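Long-range contacts in bradyzoite pseudokinase 1 (Toxoplasma gondii, PDB 6M7Z), which is a divergent pseudokinase, of a kinase group lacking the glycine-rich loop, and probably contributes to the membrane ultrastructure of the Toxoplasma parasitophorous vacuole: residues V154-K158 against I287-M291; P144-L149 against A309-R313; I34-L38 against T50-V54. All blocks are in the same frame, centred on the assembly; numbering follows the deposited sequence.

Interaction 1: V154-K158 against I287-M291; sequences VAALK and IEEIM
Helices far apart in sequence often meet through a few apolar side chains presented from one flank of each, and V154-K158 against I287-M291 is a compact example from the helical C-lobe of a protein-kinase fold. Both segments are alpha-helical and internally hydrogen-bonded, K158 N to V154 O at 3.0 Å and M291 N to I287 O at 2.9 Å. They run nearly antiparallel, at 157° between N-to-C directions (signed crossing angle -157°), and their axes approach to 10.7 Å. The register sets K158 beside I287, CA to CA 6.8 Å.

Apolar packing supplies most of the joint. V154, in the t rotamer, spreads over three partners: its CG1 lies 4.1 Å from I287 CG2 and 4.0 Å from M291 CG, while its CG2 is 3.8 Å from I290 CG2. L157 (t, p) brings CD2 to 4.1 Å from I287 CD1. M291 (m, t, t) reaches back across the interface, so that its CE sits 3.9 Å from A155 CA and 3.7 Å from K158 CD.

The lysine contributes chiefly through its aliphatic stem. With all four chi angles t, K158 extends along the boundary and places CG 3.6 Å from I287 CG2. Its charge is only loosely matched: NZ is 4.6 Å from OE1 of the poorly ordered E288, beyond salt-bridge range.

L237 and F241 of helix 230-248 touch V154, and L237 also touches L157; helix 301-306 meets A155 through I304 and M291 through F301, so the pair packs against two further helices of the C-lobe.

Interaction 2: P144-L149 against A309-R313; sequences PDVQVL and ARPFR
In the kinase-like C-lobe, the N-terminal end of helix 146-161, with D145 as its N-cap, meets the C-terminal tail, which passes as loop and forms a type I beta turn from R310 to R313, closed by R313 N to R310 O at 3.2 Å. P311 (-61/-19) and F312 (-105/6) occupy the two central turn positions, and their CA atoms pair with those of D145 (5.2 Å) and P144 (4.6 Å).

The t rotamer of D145 turns the carboxylate away from the tail, and OD1 accepts weak bonds from Q147 N (3.1 Å) and V148 N (3.3 Å). V148, also t, brings CG1 to 3.8 Å from A309 CB and 4.0 Å from P311 CG. The P311 ring points into the interface, its CB 4.0 Å from L149 CB. F312 starts out away from the helix, but chi1 of -71° and chi2 of -81° bring its ring back toward P144, whose CB stands 4.0 Å from the ring centroid over one face, a CH-pi contact. L149 (t, p) brings CD1 to 4.1 Å from F312 CE2.

V183 of strand 183-185 touches L149, P311 and F312. The backbone of the cap residue also takes part, for D145 N donates to P311 O at 2.9 Å with an N-H...O angle of 154°.

Interaction 3: I34-L38 against T50-V54; sequences ILKRL and TTVNV
When a helix lies across a beta strand, alternation along the strand decides which residues meet it; T50-V54, beside the helical segment I34-L38, illustrates the rule. The segment axes come within 9.8 Å at 123° between N-to-C directions, and the closest CA pair is I34 with V52, 6.9 Å apart.

T50 (chi1 m) faces the helix and puts CG2 4.1 Å from CD2 of L38, whose m, t rotamer carries the end of the side chain nearer the strand. T51 turns away. V52 (t) comes next and is the centre of the contact: CG2 lies 4.3 Å from I34 CG2 and 4.2 Å from L38 CD2, while CG1 is 3.7 Å from R37 NH1.

The strand is an edge of the four-stranded antiparallel sheet of the kinase N-lobe, hydrogen-bonded to strand 76-82 through T50 with V80, V52 with A78 and V54 with V76. I34 extends its packing to A78, and to Y123 and F125 of strand 121-127. The helix thus rests on the sheet as well as on its border.

N53 points its side chain away yet joins through its backbone: water 1 accepts from N53 N at 2.9 Å and from R37 NH1 at 2.5 Å. R37, whose chi2 of 97° falls between wells, also makes a cation-pi contact with F43. V54 (t) completes the strand with CG2 4.4 Å from I34 CG1.

Followed from the N terminus, the chain first closes a short loop at interaction 3, where strand 50-54 returns to helix 33-39 only 12 residues on; this contact stays within the N-lobe and is finished before the others begin. Helix 146-161 then opens both remaining contacts, interaction 2 at its start and interaction 1 further along. They close in reverse order, 287-291 before 309-313, so the closure of interaction 1 falls wholly within that of interaction 2. Together these two bring helix 287-291 and the C-terminal tail back to helix 146-161, their centres 16 Å apart. Interactions 1 and 3 lie on opposite sides of the chain's centre, 35 Å apart between centres.

Interaction 1: V154-K158 against I287-M291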
ATOM      1  N   VAL A 154       9.539   3.656  -6.893  1.00 36.32           N
ATOM      2  CA  VAL A 154       9.370   4.934  -7.617  1.00 41.18           C
ATOM      3  C   VAL A 154       8.177   4.826  -8.578  1.00 39.40           C
ATOM      4  O   VAL A 154       7.366   5.735  -8.669  1.00 37.39           O
ATOM      5  CB  VAL A 154      10.642   5.341  -8.392  1.00 48.80           C
ATOM      6  CG1 VAL A 154      10.431   6.601  -9.210  1.00 56.48           C
ATOM      7  CG2 VAL A 154      11.841   5.540  -7.500  1.00 53.31           C
ATOM      8  N   ALA A 155       8.102   3.717  -9.313  1.00 41.53           N
ATOM      9  CA  ALA A 155       7.063   3.516 -10.316  1.00 45.10           C
ATOM     10  C   ALA A 155       5.689   3.524  -9.641  1.00 41.20           C
ATOM     11  O   ALA A 155       4.737   4.068 -10.180  1.00 37.95           O
ATOM     12  CB  ALA A 155       7.285   2.221 -11.065  1.00 47.60           C
ATOM     13  N   ALA A 156       5.610   2.882  -8.470  1.00 40.23           N
ATOM     14  CA  ALA A 156       4.354   2.740  -7.746  1.00 39.13           C
ATOM     15  C   ALA A 156       3.847   4.132  -7.338  1.00 39.37           C
ATOM     16  O   ALA A 156       2.664   4.458  -7.539  1.00 37.33           O
ATOM     17  CB  ALA A 156       4.542   1.835  -6.565  1.00 34.63           C
ATOM     18  N   LEU A 157       4.760   4.954  -6.814  1.00 37.32           N
ATOM     19  CA  LEU A 157       4.440   6.311  -6.398  1.00 36.99           C
ATOM     20  C   LEU A 157       3.966   7.139  -7.603  1.00 40.03           C
ATOM     21  O   LEU A 157       2.970   7.864  -7.517  1.00 35.40           O
ATOM     22  CB  LEU A 157       5.677   6.958  -5.765  1.00 34.87           C
ATOM     23  CG  LEU A 157       5.463   8.362  -5.202  1.00 35.82           C
ATOM     24  CD1 LEU A 157       4.267   8.395  -4.275  1.00 34.62           C
ATOM     25  CD2 LEU A 157       6.696   8.842  -4.471  1.00 36.37           C
ATOM     26  N   LYS A 158       4.684   7.017  -8.725  1.00 46.14           N
ATOM     27  CA  LYS A 158       4.348   7.721  -9.957  1.00 48.50           C
ATOM     28  C   LYS A 158       2.921   7.373 -10.395  1.00 41.72           C
ATOM     29  O   LYS A 158       2.170   8.270 -10.801  1.00 41.88           O
ATOM     30  CB  LYS A 158       5.334   7.388 -11.080  1.00 55.99           C
ATOM     31  CG  LYS A 158       5.258   8.358 -12.254  1.00 63.06           C
ATOM     32  CD  LYS A 158       5.919   7.888 -13.523  1.00 66.34           C
ATOM     33  CE  LYS A 158       5.427   8.649 -14.738  1.00 68.91           C
ATOM     34  NZ  LYS A 158       5.466   7.799 -15.951  1.00 70.41           N
ATOM     35  N   ILE A 287      10.038  13.066 -10.077  1.00 48.78           N
ATOM     36  CA  ILE A 287       9.913  11.633 -10.349  1.00 52.19           C
ATOM     37  C   ILE A 287      10.615  11.319 -11.679  1.00 59.05           C
ATOM     38  O   ILE A 287      11.340  10.327 -11.769  1.00 66.31           O
ATOM     39  CB  ILE A 287       8.434  11.192 -10.378  1.00 51.25           C
ATOM     40  CG1 ILE A 287       7.719  11.452  -9.049  1.00 48.65           C
ATOM     41  CG2 ILE A 287       8.316   9.737 -10.818  1.00 48.45           C
ATOM     42  CD1 ILE A 287       8.219  10.598  -7.907  1.00 52.64           C
ATOM     43  N   GLU A 288      10.395  12.175 -12.687  1.00 66.68           N
ATOM     44  CA  GLU A 288      10.947  12.007 -14.047  1.00 71.43           C
ATOM     45  C   GLU A 288      12.485  11.985 -13.982  1.00 63.03           C
ATOM     46  O   GLU A 288      13.125  11.120 -14.575  1.00 57.87           O
ATOM     47  CB  GLU A 288      10.463  13.107 -15.007  1.00 85.50           C
ATOM     48  CG  GLU A 288       8.977  13.465 -14.939  1.00108.88           C
ATOM     49  CD  GLU A 288       7.972  12.334 -15.135  1.00130.44           C
ATOM     50  OE1 GLU A 288       8.279  11.391 -15.894  1.00143.29           O
ATOM     51  OE2 GLU A 288       6.880  12.400 -14.527  1.00119.81           O
ATOM     52  N   GLU A 289      13.072  12.934 -13.245  1.00 56.21           N
ATOM     53  CA  GLU A 289      14.527  13.008 -13.078  1.00 61.10           C
ATOM     54  C   GLU A 289      15.034  11.783 -12.307  1.00 60.12           C
ATOM     55  O   GLU A 289      16.058  11.219 -12.673  1.00 62.02           O
ATOM     56  CB  GLU A 289      14.924  14.307 -12.379  1.00 64.68           C
ATOM     57  CG  GLU A 289      14.673  15.541 -13.224  1.00 74.98           C
ATOM     58  CD  GLU A 289      14.795  16.854 -12.478  1.00 76.90           C
ATOM     59  OE1 GLU A 289      14.320  17.878 -13.008  1.00 99.51           O
ATOM     60  OE2 GLU A 289      15.359  16.850 -11.373  1.00 73.58           O
ATOM     61  N   ILE A 290      14.308  11.365 -11.259  1.00 63.81           N
ATOM     62  CA  ILE A 290      14.675  10.179 -10.470  1.00 54.11           C
ATOM     63  C   ILE A 290      14.753   8.952 -11.392  1.00 53.13           C
ATOM     64  O   ILE A 290      15.673   8.146 -11.260  1.00 44.18           O
ATOM     65  CB  ILE A 290      13.690   9.946  -9.306  1.00 54.09           C
ATOM     66  CG1 ILE A 290      13.859  10.992  -8.203  1.00 54.53           C
ATOM     67  CG2 ILE A 290      13.804   8.523  -8.756  1.00 49.81           C
ATOM     68  CD1 ILE A 290      12.668  11.112  -7.288  1.00 55.11           C
ATOM     69  N   MET A 291      13.783   8.817 -12.308  1.00 51.28           N
ATOM     70  CA  MET A 291      13.688   7.650 -13.192  1.00 56.11           C
ATOM     71  C   MET A 291      14.853   7.610 -14.198  1.00 55.31           C
ATOM     72  O   MET A 291      15.154   6.546 -14.737  1.00 51.84           O
ATOM     73  CB  MET A 291      12.349   7.642 -13.942  1.00 62.79           C
ATOM     74  CG  MET A 291      11.195   7.136 -13.097  1.00 69.87           C
ATOM     75  SD  MET A 291       9.678   6.876 -14.047  1.00 78.07           S
ATOM     76  CE  MET A 291       8.827   5.679 -13.024  1.00 83.44           C
TER

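Interaction 2: P144-L149 against A309-R313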
ATOM      1  N   PRO A 144      16.682  -8.757  -1.629  1.00 50.01           N
ATOM      2  CA  PRO A 144      16.178  -8.410  -2.955  1.00 46.83           C
ATOM      3  C   PRO A 144      17.250  -7.791  -3.861  1.00 47.68           C
ATOM      4  O   PRO A 144      18.325  -7.372  -3.393  1.00 45.99           O
ATOM      5  CB  PRO A 144      15.151  -7.325  -2.633  1.00 46.47           C
ATOM      6  CG  PRO A 144      15.773  -6.603  -1.451  1.00 48.94           C
ATOM      7  CD  PRO A 144      16.431  -7.702  -0.638  1.00 47.36           C
ATOM      8  N   ASP A 145      16.930  -7.722  -5.152  1.00 50.40           N
ATOM      9  CA  ASP A 145      17.617  -6.864  -6.089  1.00 49.33           C
ATOM     10  C   ASP A 145      17.242  -5.412  -5.731  1.00 48.29           C
ATOM     11  O   ASP A 145      16.104  -4.977  -5.929  1.00 41.00           O
ATOM     12  CB  ASP A 145      17.251  -7.276  -7.518  1.00 51.51           C
ATOM     13  CG  ASP A 145      17.957  -6.514  -8.618  1.00 60.05           C
ATOM     14  OD1 ASP A 145      18.341  -5.362  -8.377  1.00 58.65           O
ATOM     15  OD2 ASP A 145      18.103  -7.088  -9.724  1.00 76.45           O
ATOM     16  N   VAL A 146      18.218  -4.676  -5.188  1.00 46.65           N
ATOM     17  CA  VAL A 146      18.036  -3.314  -4.689  1.00 45.02           C
ATOM     18  C   VAL A 146      17.593  -2.383  -5.830  1.00 45.86           C
ATOM     19  O   VAL A 146      16.743  -1.512  -5.651  1.00 40.87           O
ATOM     20  CB  VAL A 146      19.325  -2.811  -4.023  1.00 43.46           C
ATOM     21  CG1 VAL A 146      19.280  -1.325  -3.722  1.00 44.02           C
ATOM     22  CG2 VAL A 146      19.601  -3.593  -2.753  1.00 47.19           C
ATOM     23  N   GLN A 147      18.214  -2.551  -6.994  1.00 47.79           N
ATOM     24  CA  GLN A 147      17.970  -1.694  -8.138  1.00 50.71           C
ATOM     25  C   GLN A 147      16.493  -1.796  -8.553  1.00 47.10           C
ATOM     26  O   GLN A 147      15.830  -0.788  -8.783  1.00 45.61           O
ATOM     27  CB  GLN A 147      18.903  -2.110  -9.277  1.00 53.07           C
ATOM     28  CG  GLN A 147      18.751  -1.271 -10.532  1.00 57.17           C
ATOM     29  CD  GLN A 147      19.353  -1.925 -11.750  1.00 58.49           C
ATOM     30  OE1 GLN A 147      19.443  -3.150 -11.846  1.00 58.50           O
ATOM     31  NE2 GLN A 147      19.798  -1.095 -12.676  1.00 57.68           N
ATOM     32  N   VAL A 148      15.997  -3.031  -8.637  1.00 44.04           N
ATOM     33  CA  VAL A 148      14.658  -3.303  -9.149  1.00 43.66           C
ATOM     34  C   VAL A 148      13.615  -2.905  -8.098  1.00 38.86           C
ATOM     35  O   VAL A 148      12.554  -2.393  -8.456  1.00 43.94           O
ATOM     36  CB  VAL A 148      14.511  -4.778  -9.574  1.00 45.34           C
ATOM     37  CG1 VAL A 148      13.078  -5.108  -9.989  1.00 43.30           C
ATOM     38  CG2 VAL A 148      15.480  -5.121 -10.702  1.00 47.05           C
ATOM     39  N   LEU A 149      13.923  -3.132  -6.814  1.00 35.07           N
ATOM     40  CA  LEU A 149      12.996  -2.788  -5.730  1.00 32.01           C
ATOM     41  C   LEU A 149      12.785  -1.274  -5.707  1.00 31.80           C
ATOM     42  O   LEU A 149      11.650  -0.791  -5.652  1.00 32.35           O
ATOM     43  CB  LEU A 149      13.543  -3.277  -4.386  1.00 30.56           C
ATOM     44  CG  LEU A 149      12.685  -2.933  -3.166  1.00 28.28           C
ATOM     45  CD1 LEU A 149      11.259  -3.423  -3.328  1.00 27.99           C
ATOM     46  CD2 LEU A 149      13.278  -3.554  -1.924  1.00 28.40           C
ATOM     47  N   ALA A 309       7.815  -6.873 -12.474  1.00 63.24           N
ATOM     48  CA  ALA A 309       9.022  -6.964 -11.668  1.00 55.73           C
ATOM     49  C   ALA A 309       8.790  -7.909 -10.481  1.00 56.15           C
ATOM     50  O   ALA A 309       7.696  -7.990  -9.930  1.00 56.28           O
ATOM     51  CB  ALA A 309       9.476  -5.605 -11.211  1.00 53.91           C
ATOM     52  N   ARG A 310       9.854  -8.635 -10.114  1.00 55.66           N
ATOM     53  CA  ARG A 310       9.854  -9.565  -9.003  1.00 54.84           C
ATOM     54  C   ARG A 310      11.183  -9.376  -8.272  1.00 54.58           C
ATOM     55  O   ARG A 310      12.088 -10.207  -8.355  1.00 51.95           O
ATOM     56  CB  ARG A 310       9.641 -10.993  -9.508  1.00 55.43           C
ATOM     57  CG  ARG A 310       8.280 -11.246 -10.157  1.00 56.58           C
ATOM     58  CD  ARG A 310       7.138 -11.197  -9.164  1.00 56.12           C
ATOM     59  NE  ARG A 310       5.846 -11.534  -9.747  1.00 55.96           N
ATOM     60  CZ  ARG A 310       5.116 -10.710 -10.495  1.00 54.65           C
ATOM     61  NH1 ARG A 310       5.538  -9.479 -10.745  1.00 53.44           N
ATOM     62  NH2 ARG A 310       3.959 -11.125 -10.983  1.00 54.78           N
ATOM     63  N   PRO A 311      11.335  -8.266  -7.517  1.00 52.53           N
ATOM     64  CA  PRO A 311      12.601  -7.937  -6.871  1.00 54.59           C
ATOM     65  C   PRO A 311      13.092  -8.975  -5.843  1.00 55.10           C
ATOM     66  O   PRO A 311      14.278  -8.963  -5.501  1.00 57.02           O
ATOM     67  CB  PRO A 311      12.327  -6.619  -6.120  1.00 53.01           C
ATOM     68  CG  PRO A 311      11.004  -6.099  -6.667  1.00 54.64           C
ATOM     69  CD  PRO A 311      10.270  -7.303  -7.203  1.00 54.52           C
ATOM     70  N   PHE A 312      12.183  -9.836  -5.350  1.00 50.52           N
ATOM     71  CA  PHE A 312      12.464 -10.783  -4.272  1.00 50.22           C
ATOM     72  C   PHE A 312      12.618 -12.224  -4.783  1.00 53.58           C
ATOM     73  O   PHE A 312      12.802 -13.118  -3.971  1.00 50.42           O
ATOM     74  CB  PHE A 312      11.376 -10.721  -3.195  1.00 47.53           C
ATOM     75  CG  PHE A 312      11.386  -9.464  -2.363  1.00 46.05           C
ATOM     76  CD1 PHE A 312      12.261  -9.328  -1.297  1.00 46.18           C
ATOM     77  CD2 PHE A 312      10.522  -8.411  -2.644  1.00 44.81           C
ATOM     78  CE1 PHE A 312      12.288  -8.163  -0.546  1.00 46.22           C
ATOM     79  CE2 PHE A 312      10.562  -7.245  -1.899  1.00 41.89           C
ATOM     80  CZ  PHE A 312      11.430  -7.132  -0.848  1.00 44.17           C
ATOM     81  N   ARG A 313      12.600 -12.448  -6.109  1.00 67.99           N
ATOM     82  CA  ARG A 313      13.007 -13.746  -6.703  1.00 80.23           C
ATOM     83  C   ARG A 313      14.540 -13.812  -6.811  1.00 80.98           C
ATOM     84  O   ARG A 313      15.176 -12.795  -7.036  1.00 93.38           O
ATOM     85  CB  ARG A 313      12.376 -13.924  -8.089  1.00 91.34           C
ATOM     86  CG  ARG A 313      11.263 -14.958  -8.138  1.00108.71           C
ATOM     87  CD  ARG A 313      10.545 -14.958  -9.480  1.00118.86           C
ATOM     88  NE  ARG A 313       9.760 -16.162  -9.734  1.00127.97           N
ATOM     89  CZ  ARG A 313       8.724 -16.238 -10.571  1.00122.04           C
ATOM     90  NH1 ARG A 313       8.216 -15.143 -11.112  1.00114.26           N
ATOM     91  NH2 ARG A 313       8.191 -17.414 -10.856  1.00106.72           N
TER

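Interaction 3: I34-L38 against T50-V54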
ATOM      1  N   ILE A  34     -14.131 -12.486  12.400  1.00 50.65           N
ATOM      2  CA  ILE A  34     -13.391 -11.253  12.603  1.00 43.49           C
ATOM      3  C   ILE A  34     -13.843 -10.580  13.914  1.00 43.29           C
ATOM      4  O   ILE A  34     -13.000 -10.211  14.715  1.00 40.84           O
ATOM      5  CB  ILE A  34     -13.517 -10.323  11.388  1.00 42.46           C
ATOM      6  CG1 ILE A  34     -12.782 -10.920  10.182  1.00 45.84           C
ATOM      7  CG2 ILE A  34     -13.023  -8.924  11.731  1.00 41.64           C
ATOM      8  CD1 ILE A  34     -13.007 -10.189   8.852  1.00 47.10           C
ATOM      9  N   LEU A  35     -15.158 -10.408  14.123  1.00 45.59           N
ATOM     10  CA  LEU A  35     -15.684  -9.835  15.366  1.00 46.34           C
ATOM     11  C   LEU A  35     -15.202 -10.645  16.575  1.00 46.63           C
ATOM     12  O   LEU A  35     -14.824 -10.065  17.591  1.00 48.46           O
ATOM     13  CB  LEU A  35     -17.216  -9.819  15.349  1.00 50.15           C
ATOM     14  CG  LEU A  35     -17.912  -8.500  15.024  1.00 55.57           C
ATOM     15  CD1 LEU A  35     -19.396  -8.617  15.331  1.00 58.51           C
ATOM     16  CD2 LEU A  35     -17.341  -7.326  15.800  1.00 62.60           C
ATOM     17  N   LYS A  36     -15.253 -11.972  16.482  1.00 50.52           N
ATOM     18  CA  LYS A  36     -14.843 -12.801  17.598  1.00 55.97           C
ATOM     19  C   LYS A  36     -13.381 -12.501  17.954  1.00 50.83           C
ATOM     20  O   LYS A  36     -13.049 -12.372  19.133  1.00 57.67           O
ATOM     21  CB  LYS A  36     -15.016 -14.299  17.333  1.00 60.73           C
ATOM     22  CG  LYS A  36     -14.893 -15.110  18.620  1.00 59.38           C
ATOM     23  CD  LYS A  36     -14.969 -16.595  18.515  1.00 57.77           C
ATOM     24  CE  LYS A  36     -14.839 -17.219  19.889  1.00 67.43           C
ATOM     25  NZ  LYS A  36     -14.881 -18.701  19.839  1.00 81.63           N
ATOM     26  N   ARG A  37     -12.526 -12.389  16.937  1.00 50.88           N
ATOM     27  CA  ARG A  37     -11.118 -12.130  17.174  1.00 57.15           C
ATOM     28  C   ARG A  37     -10.969 -10.754  17.849  1.00 50.69           C
ATOM     29  O   ARG A  37     -10.190 -10.610  18.776  1.00 59.82           O
ATOM     30  CB  ARG A  37     -10.314 -12.294  15.878  1.00 61.64           C
ATOM     31  CG  ARG A  37      -8.850 -11.876  15.963  1.00 77.26           C
ATOM     32  CD  ARG A  37      -7.782 -12.935  16.205  1.00 76.05           C
ATOM     33  NE  ARG A  37      -6.493 -12.247  16.253  1.00 89.61           N
ATOM     34  CZ  ARG A  37      -5.810 -11.835  15.179  1.00107.48           C
ATOM     35  NH1 ARG A  37      -6.093 -12.328  13.983  1.00100.95           N
ATOM     36  NH2 ARG A  37      -4.860 -10.920  15.301  1.00 92.95           N
ATOM     37  N   LEU A  38     -11.752  -9.764  17.417  1.00 45.33           N
ATOM     38  CA  LEU A  38     -11.659  -8.415  17.980  1.00 45.79           C
ATOM     39  C   LEU A  38     -12.102  -8.404  19.452  1.00 48.26           C
ATOM     40  O   LEU A  38     -11.532  -7.691  20.241  1.00 54.74           O
ATOM     41  CB  LEU A  38     -12.497  -7.446  17.144  1.00 46.49           C
ATOM     42  CG  LEU A  38     -11.910  -7.112  15.766  1.00 46.34           C
ATOM     43  CD1 LEU A  38     -12.841  -6.203  14.985  1.00 47.37           C
ATOM     44  CD2 LEU A  38     -10.531  -6.470  15.855  1.00 46.50           C
ATOM     45  N   THR A  50      -7.335  -1.421  12.166  1.00 38.92           N
ATOM     46  CA  THR A  50      -6.838  -2.657  12.700  1.00 38.22           C
ATOM     47  C   THR A  50      -6.900  -3.697  11.578  1.00 36.11           C
ATOM     48  O   THR A  50      -7.838  -3.726  10.789  1.00 35.09           O
ATOM     49  CB  THR A  50      -7.696  -3.039  13.901  1.00 38.15           C
ATOM     50  OG1 THR A  50      -7.631  -1.873  14.736  1.00 41.95           O
ATOM     51  CG2 THR A  50      -7.285  -4.333  14.577  1.00 39.29           C
ATOM     52  N   THR A  51      -5.855  -4.520  11.506  1.00 36.64           N
ATOM     53  CA  THR A  51      -5.732  -5.535  10.485  1.00 35.73           C
ATOM     54  C   THR A  51      -5.969  -6.890  11.144  1.00 35.86           C
ATOM     55  O   THR A  51      -5.386  -7.167  12.196  1.00 38.22           O
ATOM     56  CB  THR A  51      -4.362  -5.479   9.802  1.00 37.56           C
ATOM     57  OG1 THR A  51      -4.332  -4.250   9.081  1.00 36.14           O
ATOM     58  CG2 THR A  51      -4.102  -6.634   8.859  1.00 38.55           C
ATOM     59  N   VAL A  52      -6.821  -7.709  10.513  1.00 33.03           N
ATOM     60  CA  VAL A  52      -7.018  -9.077  10.919  1.00 34.78           C
ATOM     61  C   VAL A  52      -6.677  -9.979   9.734  1.00 35.88           C
ATOM     62  O   VAL A  52      -7.298  -9.847   8.684  1.00 33.71           O
ATOM     63  CB  VAL A  52      -8.463  -9.316  11.388  1.00 34.12           C
ATOM     64  CG1 VAL A  52      -8.640 -10.747  11.853  1.00 37.12           C
ATOM     65  CG2 VAL A  52      -8.878  -8.351  12.477  1.00 34.64           C
ATOM     66  N   ASN A  53      -5.747 -10.928   9.916  1.00 39.71           N
ATOM     67  CA  ASN A  53      -5.442 -11.884   8.849  1.00 38.51           C
ATOM     68  C   ASN A  53      -6.432 -13.040   8.912  1.00 39.86           C
ATOM     69  O   ASN A  53      -6.742 -13.511   9.987  1.00 41.72           O
ATOM     70  CB  ASN A  53      -4.033 -12.449   8.939  1.00 39.57           C
ATOM     71  CG  ASN A  53      -2.977 -11.379   8.799  1.00 42.74           C
ATOM     72  OD1 ASN A  53      -3.213 -10.287   8.279  1.00 42.06           O
ATOM     73  ND2 ASN A  53      -1.791 -11.687   9.282  1.00 48.21           N
ATOM     74  N   VAL A  54      -6.910 -13.481   7.737  1.00 40.84           N
ATOM     75  CA  VAL A  54      -7.704 -14.696   7.634  1.00 41.41           C
ATOM     76  C   VAL A  54      -6.993 -15.632   6.650  1.00 42.61           C
ATOM     77  O   VAL A  54      -7.212 -15.562   5.440  1.00 39.39           O
ATOM     78  CB  VAL A  54      -9.151 -14.395   7.217  1.00 44.77           C
ATOM     79  CG1 VAL A  54     -10.015 -15.648   7.261  1.00 52.29           C
ATOM     80  CG2 VAL A  54      -9.758 -13.291   8.067  1.00 49.51           C
TER
HETATM   81  O   HOH W   1      -4.559 -11.095  12.519  1.00 42.16           O